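Local coordinates for protein acetyl xylan esterase (Paenibacillus sp. R4, PDB 6AGQ) that probably hydrolyses acetyl ester bonds, removing acetyl groups from acetylated xylan and related substrates as a cold-active esterase, at residues Y133-I138 against R234-E239; G145-A150 against H240-Q245. All coordinates share one frame; numbering follows the deposited sequence.

Contact 1: Y133-I138 against R234-E239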
loop_
_atom_site.group_PDB
_atom_site.type_symbol
_atom_site.label_atom_id
_atom_site.label_comp_id
_atom_site.label_asym_id
_atom_site.label_seq_id
_atom_site.Cartn_x
_atom_site.Cartn_y
_atom_site.Cartn_z
ATOM N N TYR A 133 -33.304 7.355 15.806
ATOM C CA TYR A 133 -32.569 8.520 15.403
ATOM C C TYR A 133 -33.372 9.295 14.297
ATOM O O TYR A 133 -34.108 8.696 13.504
ATOM C CB TYR A 133 -31.142 8.142 14.987
ATOM C CG TYR A 133 -30.429 7.286 16.008
ATOM C CD1 TYR A 133 -29.913 7.847 17.152
ATOM C CD2 TYR A 133 -30.314 5.893 15.852
ATOM C CE1 TYR A 133 -29.337 7.087 18.103
ATOM C CE2 TYR A 133 -29.695 5.112 16.817
ATOM C CZ TYR A 133 -29.221 5.710 17.959
ATOM O OH TYR A 133 -28.583 4.988 18.979
ATOM N N PRO A 134 -33.306 10.650 14.305
ATOM C CA PRO A 134 -34.062 11.398 13.278
ATOM C C PRO A 134 -33.608 11.223 11.845
ATOM O O PRO A 134 -34.370 11.570 10.940
ATOM C CB PRO A 134 -33.922 12.884 13.700
ATOM C CG PRO A 134 -32.902 12.932 14.788
ATOM C CD PRO A 134 -32.625 11.532 15.269
ATOM N N GLN A 135 -32.387 10.763 11.608
ATOM C CA GLN A 135 -31.890 10.679 10.241
ATOM C C GLN A 135 -31.089 9.425 10.137
ATOM O O GLN A 135 -30.887 8.718 11.130
ATOM C CB GLN A 135 -30.992 11.894 9.894
ATOM C CG GLN A 135 -31.636 13.286 10.103
ATOM C CD GLN A 135 -30.877 14.489 9.468
ATOM O OE1 GLN A 135 -29.731 14.396 9.000
ATOM N NE2 GLN A 135 -31.545 15.643 9.461
ATOM N N GLY A 136 -30.569 9.161 8.943
ATOM C CA GLY A 136 -29.580 8.111 8.809
ATOM C C GLY A 136 -28.175 8.452 9.302
ATOM O O GLY A 136 -27.944 9.371 10.135
ATOM N N GLY A 137 -27.196 7.696 8.792
ATOM C CA GLY A 137 -25.800 8.046 9.078
ATOM C C GLY A 137 -24.756 7.416 8.216
ATOM O O GLY A 137 -25.052 6.773 7.251
ATOM N N ILE A 138 -23.510 7.606 8.646
ATOM C CA ILE A 138 -22.333 6.977 8.085
ATOM C C ILE A 138 -22.291 5.569 8.683
ATOM O O ILE A 138 -22.588 5.419 9.868
ATOM C CB ILE A 138 -21.077 7.776 8.534
ATOM C CG1 ILE A 138 -21.174 9.245 8.083
ATOM C CG2 ILE A 138 -19.767 7.164 8.048
ATOM C CD1 ILE A 138 -21.487 9.498 6.622
ATOM N N ARG A 234 -18.719 15.335 4.625
ATOM C CA ARG A 234 -18.674 15.041 3.216
ATOM C C ARG A 234 -20.038 14.761 2.616
ATOM O O ARG A 234 -20.274 15.141 1.466
ATOM C CB ARG A 234 -17.747 13.871 2.904
ATOM C CG ARG A 234 -16.279 14.164 3.035
ATOM C CD ARG A 234 -15.451 12.903 2.856
ATOM N NE ARG A 234 -15.643 12.222 1.562
ATOM C CZ ARG A 234 -14.941 12.474 0.453
ATOM N NH1 ARG A 234 -13.989 13.383 0.463
ATOM N NH2 ARG A 234 -15.152 11.781 -0.662
ATOM N N ARG A 235 -20.918 14.061 3.339
ATOM C CA ARG A 235 -22.289 13.742 2.810
ATOM C C ARG A 235 -23.450 14.704 3.134
ATOM O O ARG A 235 -24.396 14.799 2.405
ATOM C CB ARG A 235 -22.685 12.374 3.264
ATOM C CG ARG A 235 -21.767 11.309 2.729
ATOM C CD ARG A 235 -22.643 10.310 2.062
ATOM N NE ARG A 235 -21.989 9.077 1.664
ATOM C CZ ARG A 235 -21.922 8.635 0.417
ATOM N NH1 ARG A 235 -22.353 9.352 -0.615
ATOM N NH2 ARG A 235 -21.372 7.484 0.205
ATOM N N TYR A 236 -23.398 15.347 4.267
ATOM C CA TYR A 236 -24.522 16.117 4.792
ATOM C C TYR A 236 -24.228 17.598 4.739
ATOM O O TYR A 236 -25.156 18.393 4.743
ATOM C CB TYR A 236 -24.803 15.734 6.262
ATOM C CG TYR A 236 -25.422 14.364 6.485
ATOM C CD1 TYR A 236 -24.626 13.215 6.567
ATOM C CD2 TYR A 236 -26.794 14.208 6.623
ATOM C CE1 TYR A 236 -25.199 11.946 6.725
ATOM C CE2 TYR A 236 -27.355 12.958 6.826
ATOM C CZ TYR A 236 -26.559 11.823 6.856
ATOM O OH TYR A 236 -27.091 10.578 7.049
ATOM N N ASP A 237 -22.964 18.006 4.704
ATOM C CA ASP A 237 -22.622 19.420 4.992
ATOM C C ASP A 237 -21.199 19.780 4.517
ATOM O O ASP A 237 -20.334 20.014 5.333
ATOM C CB ASP A 237 -22.781 19.647 6.503
ATOM C CG ASP A 237 -22.514 21.072 6.909
ATOM O OD1 ASP A 237 -22.665 21.981 6.057
ATOM O OD2 ASP A 237 -22.088 21.295 8.056
ATOM N N PRO A 238 -20.950 19.819 3.201
ATOM C CA PRO A 238 -19.585 20.029 2.691
ATOM C C PRO A 238 -18.955 21.423 2.937
ATOM O O PRO A 238 -17.716 21.547 2.893
ATOM C CB PRO A 238 -19.733 19.812 1.194
ATOM C CG PRO A 238 -21.057 19.168 1.011
ATOM C CD PRO A 238 -21.899 19.745 2.087
ATOM N N GLU A 239 -19.792 22.433 3.184
ATOM C CA GLU A 239 -19.328 23.764 3.554
ATOM C C GLU A 239 -19.351 24.004 5.054
ATOM O O GLU A 239 -19.214 25.157 5.490
ATOM C CB GLU A 239 -20.181 24.834 2.874
ATOM C CG GLU A 239 -20.128 24.853 1.353
ATOM C CD GLU A 239 -20.726 26.145 0.783
ATOM O OE1 GLU A 239 -20.047 27.213 0.812
ATOM O OE2 GLU A 239 -21.886 26.099 0.345
#
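Tyr236 pushes its phenol from the end of helix 226-236 against the chain from Gln135 to Ile138, and nearly all of the packing is made by this one ring. The tight part lies at its hydroxyl: Tyr236 OH comes within 3.3 Å of Gly136 C and 3.4 Å of Gly137 N, close against the peptide link between the two glycines. Neither the N-H nor the carbonyl of that link is well aimed for a hydrogen bond; the hydroxyl is instead paired with the carbonyl O of Gly125 in a second subunit. Beside the ring, Gln135 runs past it in the opposite direction. Its OE1 sits 3.5 Å from Tyr236 CE2, with amide and ring planes 19° apart, and Gln135 CG, anti to its own carbonyl carbon (chi1 -55°), leads an extended chain to that place. The contact belongs to an alpha/beta-hydrolase fold of the acetyl xylan esterase family, where the long loop after strand 114-118 meets helix 226-236. Trp232, one helical turn back, stacks on the Tyr236 ring. Packing is slacker on the Ile138 side. Ile138 CD1 approaches the ring edge near its plane, 4.4 Å from Tyr236 CE1, and lies 4.3 Å from Arg235 CG, so the methyl touches only the aliphatic root of that arginine. Beyond this point Arg235 is largely open to solvent, its NH2 making a weak hydrogen bond to Ser96 OG of the second subunit.

Contact 2: G145-A150 against H240-Q245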
loop_
_atom_site.group_PDB
_atom_site.type_symbol
_atom_site.label_atom_id
_atom_site.label_comp_id
_atom_site.label_asym_id
_atom_site.label_seq_id
_atom_site.Cartn_x
_atom_site.Cartn_y
_atom_site.Cartn_z
ATOM N N GLY A 145 -27.782 10.515 15.341
ATOM C CA GLY A 145 -28.342 11.584 16.190
ATOM C C GLY A 145 -27.376 12.717 16.478
ATOM O O GLY A 145 -27.518 13.422 17.487
ATOM N N ILE A 146 -26.419 12.927 15.586
ATOM C CA ILE A 146 -25.328 13.883 15.821
ATOM C C ILE A 146 -25.728 15.348 15.902
ATOM O O ILE A 146 -25.001 16.154 16.521
ATOM C CB ILE A 146 -24.163 13.704 14.858
ATOM C CG1 ILE A 146 -22.875 14.309 15.473
ATOM C CG2 ILE A 146 -24.483 14.242 13.471
ATOM C CD1 ILE A 146 -21.635 13.791 14.789
ATOM N N LEU A 147 -26.889 15.697 15.340
ATOM C CA LEU A 147 -27.406 17.067 15.448
ATOM C C LEU A 147 -28.105 17.508 16.733
ATOM O O LEU A 147 -28.352 18.702 16.897
ATOM C CB LEU A 147 -28.262 17.389 14.231
ATOM C CG LEU A 147 -27.423 17.321 12.938
ATOM C CD1 LEU A 147 -28.342 17.583 11.735
ATOM C CD2 LEU A 147 -26.227 18.287 12.942
ATOM N N ASP A 148 -28.360 16.596 17.665
ATOM C CA ASP A 148 -28.972 16.943 18.939
ATOM C C ASP A 148 -28.457 16.007 20.047
ATOM O O ASP A 148 -28.671 14.822 19.942
ATOM C CB ASP A 148 -30.498 16.824 18.785
ATOM C CG ASP A 148 -31.292 17.168 20.087
ATOM O OD1 ASP A 148 -30.735 17.711 21.095
ATOM O OD2 ASP A 148 -32.518 16.880 20.093
ATOM N N PRO A 149 -27.842 16.545 21.134
ATOM C CA PRO A 149 -27.325 15.634 22.155
ATOM C C PRO A 149 -28.405 14.763 22.841
ATOM O O PRO A 149 -28.080 13.694 23.308
ATOM C CB PRO A 149 -26.639 16.554 23.181
ATOM C CG PRO A 149 -27.157 17.911 22.904
ATOM C CD PRO A 149 -27.549 17.954 21.456
ATOM N N ALA A 150 -29.640 15.236 22.913
ATOM C CA ALA A 150 -30.735 14.476 23.499
ATOM C C ALA A 150 -30.967 13.145 22.796
ATOM O O ALA A 150 -31.403 12.210 23.454
ATOM C CB ALA A 150 -32.036 15.285 23.492
ATOM N N HIS A 240 -19.535 22.945 5.851
ATOM C CA HIS A 240 -19.417 23.043 7.314
ATOM C C HIS A 240 -20.327 24.143 7.922
ATOM O O HIS A 240 -19.943 24.838 8.841
ATOM C CB HIS A 240 -17.969 23.270 7.718
ATOM C CG HIS A 240 -17.104 22.067 7.583
ATOM N ND1 HIS A 240 -16.102 21.787 8.480
ATOM C CD2 HIS A 240 -17.086 21.056 6.675
ATOM C CE1 HIS A 240 -15.500 20.658 8.133
ATOM N NE2 HIS A 240 -16.069 20.202 7.034
ATOM N N ARG A 241 -21.522 24.299 7.380
ATOM C CA ARG A 241 -22.475 25.256 7.894
ATOM C C ARG A 241 -23.134 24.793 9.173
ATOM O O ARG A 241 -23.733 25.607 9.861
ATOM C CB ARG A 241 -23.578 25.489 6.879
ATOM C CG ARG A 241 -23.063 26.029 5.558
ATOM C CD ARG A 241 -24.211 26.402 4.642
ATOM N NE ARG A 241 -23.711 26.972 3.393
ATOM C CZ ARG A 241 -24.477 27.387 2.389
ATOM N NH1 ARG A 241 -25.805 27.308 2.468
ATOM N NH2 ARG A 241 -23.908 27.882 1.292
ATOM N N GLN A 242 -23.069 23.500 9.484
ATOM C CA GLN A 242 -23.604 23.003 10.737
ATOM C C GLN A 242 -22.496 22.525 11.655
ATOM O O GLN A 242 -22.776 21.803 12.615
ATOM C CB GLN A 242 -24.621 21.902 10.508
ATOM C CG GLN A 242 -25.686 22.192 9.454
ATOM C CD GLN A 242 -26.566 21.005 9.201
ATOM O OE1 GLN A 242 -27.239 20.527 10.099
ATOM N NE2 GLN A 242 -26.560 20.515 7.984
ATOM N N GLU A 243 -21.261 22.963 11.419
ATOM C CA GLU A 243 -20.146 22.474 12.234
ATOM C C GLU A 243 -20.363 22.797 13.687
ATOM O O GLU A 243 -19.901 22.054 14.558
ATOM C CB GLU A 243 -18.762 23.010 11.791
ATOM C CG GLU A 243 -18.473 24.530 11.981
ATOM C CD GLU A 243 -18.070 25.034 13.398
ATOM O OE1 GLU A 243 -18.232 26.262 13.658
ATOM O OE2 GLU A 243 -17.583 24.256 14.257
ATOM N N GLU A 244 -21.022 23.928 13.952
ATOM C CA GLU A 244 -21.184 24.423 15.331
ATOM C C GLU A 244 -22.103 23.472 16.131
ATOM O O GLU A 244 -21.734 22.973 17.151
ATOM C CB GLU A 244 -21.725 25.867 15.319
ATOM C CG GLU A 244 -21.532 26.629 16.617
ATOM C CD GLU A 244 -22.432 27.870 16.744
ATOM O OE1 GLU A 244 -23.277 27.868 17.658
ATOM O OE2 GLU A 244 -22.313 28.832 15.936
ATOM N N GLN A 245 -23.276 23.184 15.602
ATOM C CA GLN A 245 -24.136 22.134 16.146
ATOM C C GLN A 245 -23.414 20.782 16.252
ATOM O O GLN A 245 -23.498 20.131 17.291
ATOM C CB GLN A 245 -25.444 22.027 15.357
ATOM C CG GLN A 245 -26.548 21.164 15.984
ATOM C CD GLN A 245 -26.801 21.470 17.453
ATOM O OE1 GLN A 245 -27.302 22.546 17.768
ATOM N NE2 GLN A 245 -26.426 20.525 18.375
#
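Gln245 folds its side chain over the carbonyl of Leu147, where the two backbones come nearest. CB points toward the loop 145-150 but stands back from it. Gln245 CG, anti to the backbone N (chi1 -168°), is the first atom to touch, 3.2 Å from Leu147 O and 4.2 Å from Leu147 CD2. A bend at chi2 (48°) then sets Gln245 CD at 3.2 Å from Leu147 O, keeping the chain wrapped round that oxygen. At the tip Gln245 NE2 is 3.0 Å from Leu147 O, yet the angle is too poor for a hydrogen bond; this nitrogen gives its bond to Thr249 OG1, and it also lies 4.2 Å from Pro149 CD. The other branch, OE1, accepts from Arg248 NH1, so both ends of the amide are held by its own helix. An alanine here would probably leave Arg248 and Thr249 without these partners and open a gap over the Leu147 carbonyl. Next to it Leu147 meets Gln242 at about a right angle, Leu147 CD1 lying 3.5 Å from Gln242 OE1. The loop is shaped from within: a type I turn runs from Gly145 to Asp148, and Asp148 OD1 takes the backbone N-H of Ala150 in an Asx turn, the donor standing above the carboxylate plane. Gln242 is the N-cap residue of helix 243-251, and Gln245 lies in its first turn; the loop packs on both. Segment 145-150 belongs to the loop between strand 114-118 and helix 153-170; from it Ile146 and Leu147 fit between helix 243-251, at Val246, and helix 226-236, at Trp232, while Pro149 reaches Thr249 of helix 243-251.

In the fold
Contacts 1 and 2 lie with their centres about 10 Å apart, on the same side of the chain's centre. Along the chain their segments alternate: 133-138 and 145-150 come first, in the loop between strand 114-118 and helix 153-170, followed by 234-239 and 240-245 at the passage from helix 226-236 to helix 243-251. One long loop therefore packs twice on two successive helices. The pairs are joined directly, since Asp237 OD2 probably accepts a hydrogen bond from Gln242 N, and Tyr133 packs on Gly145. Residues of both contacts also meet other subunits of the six-chain assembly, placing this corner of the fold at subunit interfaces.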